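Long-range contact in yersinopine synthase (Yersinia pestis, PDB 6C4M), which catalyses the NADPH-dependent reductive condensation of pyruvate with an amino-acid-derived intermediate, the last step in making the metallophore yersinopine: residues G143-L151 with Q462-Q473. Numbering follows the deposited sequence.
Sequences GSGLMVQNL and QAAIIEQQWRSQ
Asn150 and Gln469 both carry CG trans to the backbone N, and a bend at the next bond of Gln469 (chi2 63°) folds its amide back across the helix of Asn150. Its OE1 thereby comes to rest against Asn150 CA at 3.3 Å and accepts a weak hydrogen bond from Asn150 ND2. The same ND2 gives a second weak bond, 3.5 Å long, to OE1 of the extended, solvent-exposed Gln468, so one amide nitrogen is shared between two glutamines at the partly exposed margin. The Asn150 side chain also lies against a methyl, with Ile465 CG2 3.4 Å from OD1; a short, flat amide can both rest on the isoleucine and reach the glutamines. Helices 144-151 and 462-471 cross almost perpendicularly (82°), their axes approaching to 8.0 Å. The first follows strand 134-137 of the parallel, Rossmann-type nucleotide-binding part of the sheet, and the second belongs to the C-terminal helix, whose far face packs on helix 401-419, Ala463 on Leu415 and Glu467 on Leu416. Deeper in, Met147 lays its bent, flexible chain obliquely across helix 462-471: CB lies 3.6 Å from Ile466 CG1, CG touches Ile465 CG2, and SD meets the end of Gln462. Leu146 forks beside them, sending CD1 to Ile466 CG2 and Trp470 CB while CD2 rests on Gln469 CG at 3.7 Å. Gly143, the N-cap residue, has a positive phi (97°) that suits glycine, and having no side chain leaves room for Ile466 CD1, while Ile466 CG1 lies 3.5 Å from the Gly143 carbonyl O. Glu251 accepts hydrogen bonds from the backbone N of Gly143 and Gly145, tying down this buried helix start.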
ATOM      1  N   GLY A 143       4.528  30.198 -13.549  1.00 32.09           N
ATOM      2  CA  GLY A 143       5.384  31.334 -13.832  1.00 27.57           C
ATOM      3  C   GLY A 143       5.884  31.378 -15.258  1.00 29.50           C
ATOM      4  O   GLY A 143       6.364  32.429 -15.707  1.00 27.05           O
ATOM      5  N   SER A 144       5.745  30.277 -15.990  1.00 25.79           N
ATOM      6  CA  SER A 144       6.252  30.228 -17.351  1.00 27.05           C
ATOM      7  C   SER A 144       5.669  31.361 -18.190  1.00 30.29           C
ATOM      8  O   SER A 144       6.394  32.046 -18.917  1.00 25.49           O
ATOM      9  CB  SER A 144       5.927  28.877 -17.975  1.00 25.04           C
ATOM     10  OG  SER A 144       6.648  27.859 -17.321  1.00 29.17           O
ATOM     11  N   GLY A 145       4.357  31.572 -18.092  1.00 30.95           N
ATOM     12  CA  GLY A 145       3.707  32.527 -18.965  1.00 30.98           C
ATOM     13  C   GLY A 145       4.129  33.952 -18.660  1.00 30.30           C
ATOM     14  O   GLY A 145       4.380  34.729 -19.566  1.00 27.57           O
ATOM     15  N   LEU A 146       4.175  34.314 -17.380  1.00 29.33           N
ATOM     16  CA  LEU A 146       4.660  35.627 -17.003  1.00 31.08           C
ATOM     17  C   LEU A 146       6.072  35.855 -17.530  1.00 32.34           C
ATOM     18  O   LEU A 146       6.394  36.943 -18.007  1.00 31.43           O
ATOM     19  CB  LEU A 146       4.649  35.767 -15.484  1.00 28.82           C
ATOM     20  CG  LEU A 146       3.311  35.991 -14.830  1.00 28.90           C
ATOM     21  CD1 LEU A 146       3.383  35.728 -13.320  1.00 30.56           C
ATOM     22  CD2 LEU A 146       2.816  37.396 -15.108  1.00 36.17           C
ATOM     23  N   MET A 147       6.937  34.841 -17.413  1.00 31.05           N
ATOM     24  CA  MET A 147       8.310  34.965 -17.884  1.00 30.94           C
ATOM     25  C   MET A 147       8.347  35.212 -19.388  1.00 28.65           C
ATOM     26  O   MET A 147       9.031  36.123 -19.871  1.00 26.97           O
ATOM     27  CB  MET A 147       9.077  33.696 -17.536  1.00 30.72           C
ATOM     28  CG  MET A 147      10.585  33.865 -17.428  1.00 42.32           C
ATOM     29  SD  MET A 147      11.425  32.354 -17.967  1.00 48.97           S
ATOM     30  CE  MET A 147      11.127  32.766 -19.735  1.00 28.04           C
ATOM     31  N   VAL A 148       7.635  34.383 -20.145  1.00 26.44           N
ATOM     32  CA  VAL A 148       7.588  34.549 -21.597  1.00 30.19           C
ATOM     33  C   VAL A 148       7.005  35.907 -21.981  1.00 27.99           C
ATOM     34  O   VAL A 148       7.489  36.552 -22.924  1.00 27.77           O
ATOM     35  CB  VAL A 148       6.804  33.388 -22.221  1.00 28.01           C
ATOM     36  CG1 VAL A 148       6.533  33.611 -23.708  1.00 29.58           C
ATOM     37  CG2 VAL A 148       7.590  32.123 -21.962  1.00 28.34           C
ATOM     38  N   GLN A 149       5.948  36.358 -21.296  1.00 28.27           N
ATOM     39  CA  GLN A 149       5.405  37.686 -21.595  1.00 30.03           C
ATOM     40  C   GLN A 149       6.487  38.741 -21.490  1.00 34.09           C
ATOM     41  O   GLN A 149       6.586  39.663 -22.322  1.00 25.25           O
ATOM     42  CB  GLN A 149       4.296  38.072 -20.624  1.00 28.83           C
ATOM     43  CG  GLN A 149       2.946  37.484 -20.846  1.00 33.62           C
ATOM     44  CD  GLN A 149       1.980  38.066 -19.842  1.00 36.65           C
ATOM     45  OE1 GLN A 149       1.583  37.387 -18.918  1.00 42.23           O
ATOM     46  NE2 GLN A 149       1.664  39.351 -19.978  1.00 41.72           N
ATOM     47  N   ASN A 150       7.243  38.671 -20.397  1.00 29.00           N
ATOM     48  CA  ASN A 150       8.254  39.683 -20.131  1.00 30.59           C
ATOM     49  C   ASN A 150       9.275  39.738 -21.257  1.00 30.36           C
ATOM     50  O   ASN A 150       9.629  40.818 -21.743  1.00 28.46           O
ATOM     51  CB  ASN A 150       8.937  39.383 -18.794  1.00 28.88           C
ATOM     52  CG  ASN A 150       9.899  40.455 -18.395  1.00 36.76           C
ATOM     53  OD1 ASN A 150      11.041  40.468 -18.841  1.00 33.93           O
ATOM     54  ND2 ASN A 150       9.437  41.384 -17.575  1.00 40.21           N
ATOM     55  N   LEU A 151       9.769  38.573 -21.689  1.00 28.83           N
ATOM     56  CA  LEU A 151      10.752  38.556 -22.772  1.00 29.52           C
ATOM     57  C   LEU A 151      10.163  39.103 -24.061  1.00 28.88           C
ATOM     58  O   LEU A 151      10.809  39.869 -24.787  1.00 24.64           O
ATOM     59  CB  LEU A 151      11.262  37.136 -23.002  1.00 26.56           C
ATOM     60  CG  LEU A 151      12.026  36.446 -21.852  1.00 33.48           C
ATOM     61  CD1 LEU A 151      12.459  35.047 -22.293  1.00 35.64           C
ATOM     62  CD2 LEU A 151      13.235  37.242 -21.426  1.00 34.22           C
ATOM     63  N   GLN A 462      15.395  34.007 -13.959  1.00 32.50           N
ATOM     64  CA  GLN A 462      13.994  33.727 -14.281  1.00 30.40           C
ATOM     65  C   GLN A 462      13.064  34.249 -13.191  1.00 30.39           C
ATOM     66  O   GLN A 462      12.041  34.895 -13.479  1.00 27.32           O
ATOM     67  CB  GLN A 462      13.812  32.229 -14.479  1.00 29.25           C
ATOM     68  CG  GLN A 462      14.455  31.742 -15.742  1.00 31.47           C
ATOM     69  CD  GLN A 462      14.153  30.295 -16.058  1.00 33.88           C
ATOM     70  OE1 GLN A 462      12.996  29.897 -16.218  1.00 37.35           O
ATOM     71  NE2 GLN A 462      15.204  29.499 -16.170  1.00 44.06           N
ATOM     72  N   ALA A 463      13.389  33.952 -11.929  1.00 27.52           N
ATOM     73  CA  ALA A 463      12.557  34.432 -10.825  1.00 30.31           C
ATOM     74  C   ALA A 463      12.454  35.949 -10.863  1.00 27.87           C
ATOM     75  O   ALA A 463      11.378  36.515 -10.635  1.00 30.51           O
ATOM     76  CB  ALA A 463      13.110  33.970  -9.471  1.00 24.48           C
ATOM     77  N   ALA A 464      13.563  36.618 -11.169  1.00 29.62           N
ATOM     78  CA  ALA A 464      13.541  38.074 -11.284  1.00 27.45           C
ATOM     79  C   ALA A 464      12.629  38.522 -12.420  1.00 29.55           C
ATOM     80  O   ALA A 464      11.841  39.467 -12.271  1.00 32.42           O
ATOM     81  CB  ALA A 464      14.963  38.601 -11.487  1.00 29.29           C
ATOM     82  N   ILE A 465      12.719  37.862 -13.569  1.00 29.73           N
ATOM     83  CA  ILE A 465      11.886  38.254 -14.700  1.00 35.22           C
ATOM     84  C   ILE A 465      10.417  38.050 -14.355  1.00 38.47           C
ATOM     85  O   ILE A 465       9.580  38.929 -14.568  1.00 36.00           O
ATOM     86  CB  ILE A 465      12.303  37.471 -15.957  1.00 33.18           C
ATOM     87  CG1 ILE A 465      13.680  37.936 -16.422  1.00 42.84           C
ATOM     88  CG2 ILE A 465      11.298  37.635 -17.053  1.00 37.26           C
ATOM     89  CD1 ILE A 465      14.325  36.964 -17.390  1.00 46.77           C
ATOM     90  N   ILE A 466      10.088  36.894 -13.793  1.00 28.39           N
ATOM     91  CA  ILE A 466       8.698  36.616 -13.437  1.00 26.81           C
ATOM     92  C   ILE A 466       8.192  37.662 -12.442  1.00 24.93           C
ATOM     93  O   ILE A 466       7.083  38.193 -12.581  1.00 30.80           O
ATOM     94  CB  ILE A 466       8.573  35.177 -12.896  1.00 23.68           C
ATOM     95  CG1 ILE A 466       8.825  34.171 -14.009  1.00 25.69           C
ATOM     96  CG2 ILE A 466       7.217  34.887 -12.332  1.00 22.93           C
ATOM     97  CD1 ILE A 466       9.200  32.758 -13.482  1.00 27.45           C
ATOM     98  N   GLU A 467       9.007  37.982 -11.428  1.00 29.92           N
ATOM     99  CA  GLU A 467       8.598  38.976 -10.435  1.00 30.53           C
ATOM    100  C   GLU A 467       8.341  40.328 -11.096  1.00 35.47           C
ATOM    101  O   GLU A 467       7.364  41.012 -10.765  1.00 36.78           O
ATOM    102  CB  GLU A 467       9.673  39.140  -9.351  1.00 33.27           C
ATOM    103  CG  GLU A 467       9.314  40.259  -8.353  1.00 39.24           C
ATOM    104  CD  GLU A 467      10.420  40.569  -7.367  1.00 37.86           C
ATOM    105  OE1 GLU A 467      11.530  40.016  -7.515  1.00 36.57           O
ATOM    106  OE2 GLU A 467      10.175  41.386  -6.450  1.00 43.52           O
ATOM    107  N   GLN A 468       9.232  40.732 -12.008  1.00 33.88           N
ATOM    108  CA  GLN A 468       9.093  42.010 -12.708  1.00 34.13           C
ATOM    109  C   GLN A 468       7.795  42.044 -13.497  1.00 35.76           C
ATOM    110  O   GLN A 468       7.031  43.011 -13.420  1.00 36.36           O
ATOM    111  CB  GLN A 468      10.305  42.239 -13.628  1.00 34.23           C
ATOM    112  CG  GLN A 468      10.386  43.633 -14.251  1.00 53.32           C
ATOM    113  CD  GLN A 468      11.262  43.682 -15.527  1.00 57.63           C
ATOM    114  OE1 GLN A 468      12.054  42.774 -15.794  1.00 60.82           O
ATOM    115  NE2 GLN A 468      11.102  44.736 -16.312  1.00 56.65           N
ATOM    116  N   GLN A 469       7.513  40.981 -14.245  1.00 32.54           N
ATOM    117  CA  GLN A 469       6.292  40.968 -15.044  1.00 30.08           C
ATOM    118  C   GLN A 469       5.054  41.037 -14.161  1.00 35.93           C
ATOM    119  O   GLN A 469       4.122  41.791 -14.453  1.00 32.47           O
ATOM    120  CB  GLN A 469       6.254  39.730 -15.928  1.00 28.79           C
ATOM    121  CG  GLN A 469       5.058  39.706 -16.868  1.00 34.69           C
ATOM    122  CD  GLN A 469       5.088  40.859 -17.845  1.00 36.79           C
ATOM    123  OE1 GLN A 469       6.173  41.323 -18.244  1.00 30.48           O
ATOM    124  NE2 GLN A 469       3.905  41.349 -18.219  1.00 34.15           N
ATOM    125  N   TRP A 470       5.020  40.240 -13.084  1.00 37.76           N
ATOM    126  CA  TRP A 470       3.854  40.183 -12.209  1.00 38.77           C
ATOM    127  C   TRP A 470       3.588  41.527 -11.535  1.00 38.73           C
ATOM    128  O   TRP A 470       2.437  41.960 -11.429  1.00 41.69           O
ATOM    129  CB  TRP A 470       4.053  39.089 -11.157  1.00 36.53           C
ATOM    130  CG  TRP A 470       2.940  39.014 -10.186  1.00 35.40           C
ATOM    131  CD1 TRP A 470       1.765  38.361 -10.350  1.00 34.63           C
ATOM    132  CD2 TRP A 470       2.886  39.620  -8.893  1.00 34.64           C
ATOM    133  NE1 TRP A 470       0.979  38.526  -9.252  1.00 33.50           N
ATOM    134  CE2 TRP A 470       1.638  39.298  -8.341  1.00 35.10           C
ATOM    135  CE3 TRP A 470       3.777  40.404  -8.148  1.00 37.03           C
ATOM    136  CZ2 TRP A 470       1.254  39.705  -7.064  1.00 38.84           C
ATOM    137  CZ3 TRP A 470       3.389  40.830  -6.890  1.00 43.66           C
ATOM    138  CH2 TRP A 470       2.134  40.477  -6.360  1.00 35.03           C
ATOM    139  N   ARG A 471       4.639  42.183 -11.035  1.00 41.29           N
ATOM    140  CA  ARG A 471       4.468  43.478 -10.376  1.00 46.95           C
ATOM    141  C   ARG A 471       3.975  44.551 -11.341  1.00 46.01           C
ATOM    142  O   ARG A 471       3.332  45.515 -10.918  1.00 51.89           O
ATOM    143  CB  ARG A 471       5.784  43.930  -9.742  1.00 42.74           C
ATOM    144  CG  ARG A 471       6.203  43.104  -8.530  1.00 49.30           C
ATOM    145  CD  ARG A 471       7.272  43.861  -7.752  1.00 49.97           C
ATOM    146  NE  ARG A 471       7.954  43.030  -6.759  1.00 50.72           N
ATOM    147  CZ  ARG A 471       7.577  42.891  -5.491  1.00 51.46           C
ATOM    148  NH1 ARG A 471       6.512  43.525  -5.015  1.00 50.38           N
ATOM    149  NH2 ARG A 471       8.276  42.106  -4.692  1.00 49.52           N
ATOM    150  N   SER A 472       4.270  44.405 -12.624  1.00 41.75           N
ATOM    151  CA  SER A 472       3.856  45.389 -13.618  1.00 44.04           C
ATOM    152  C   SER A 472       2.366  45.343 -13.916  1.00 50.78           C
ATOM    153  O   SER A 472       1.909  46.132 -14.752  1.00 49.58           O
ATOM    154  CB  SER A 472       4.632  45.164 -14.912  1.00 42.16           C
ATOM    155  OG  SER A 472       4.131  44.044 -15.625  1.00 45.15           O
ATOM    156  N   GLN A 473       1.606  44.452 -13.275  1.00 60.70           N
ATOM    157  CA  GLN A 473       0.189  44.257 -13.604  1.00 55.09           C
ATOM    158  C   GLN A 473      -0.718  44.759 -12.482  1.00 62.18           C
ATOM    159  O   GLN A 473      -1.168  43.991 -11.625  1.00 68.27           O
ATOM    160  CB  GLN A 473      -0.080  42.779 -13.903  1.00 57.92           C
ATOM    161  CG  GLN A 473       0.633  42.273 -15.173  1.00 58.92           C
ATOM    162  CD  GLN A 473       0.630  40.738 -15.345  1.00 64.69           C
ATOM    163  OE1 GLN A 473       0.231  39.979 -14.443  1.00 59.56           O
ATOM    164  NE2 GLN A 473       1.084  40.283 -16.523  1.00 59.62           N
TER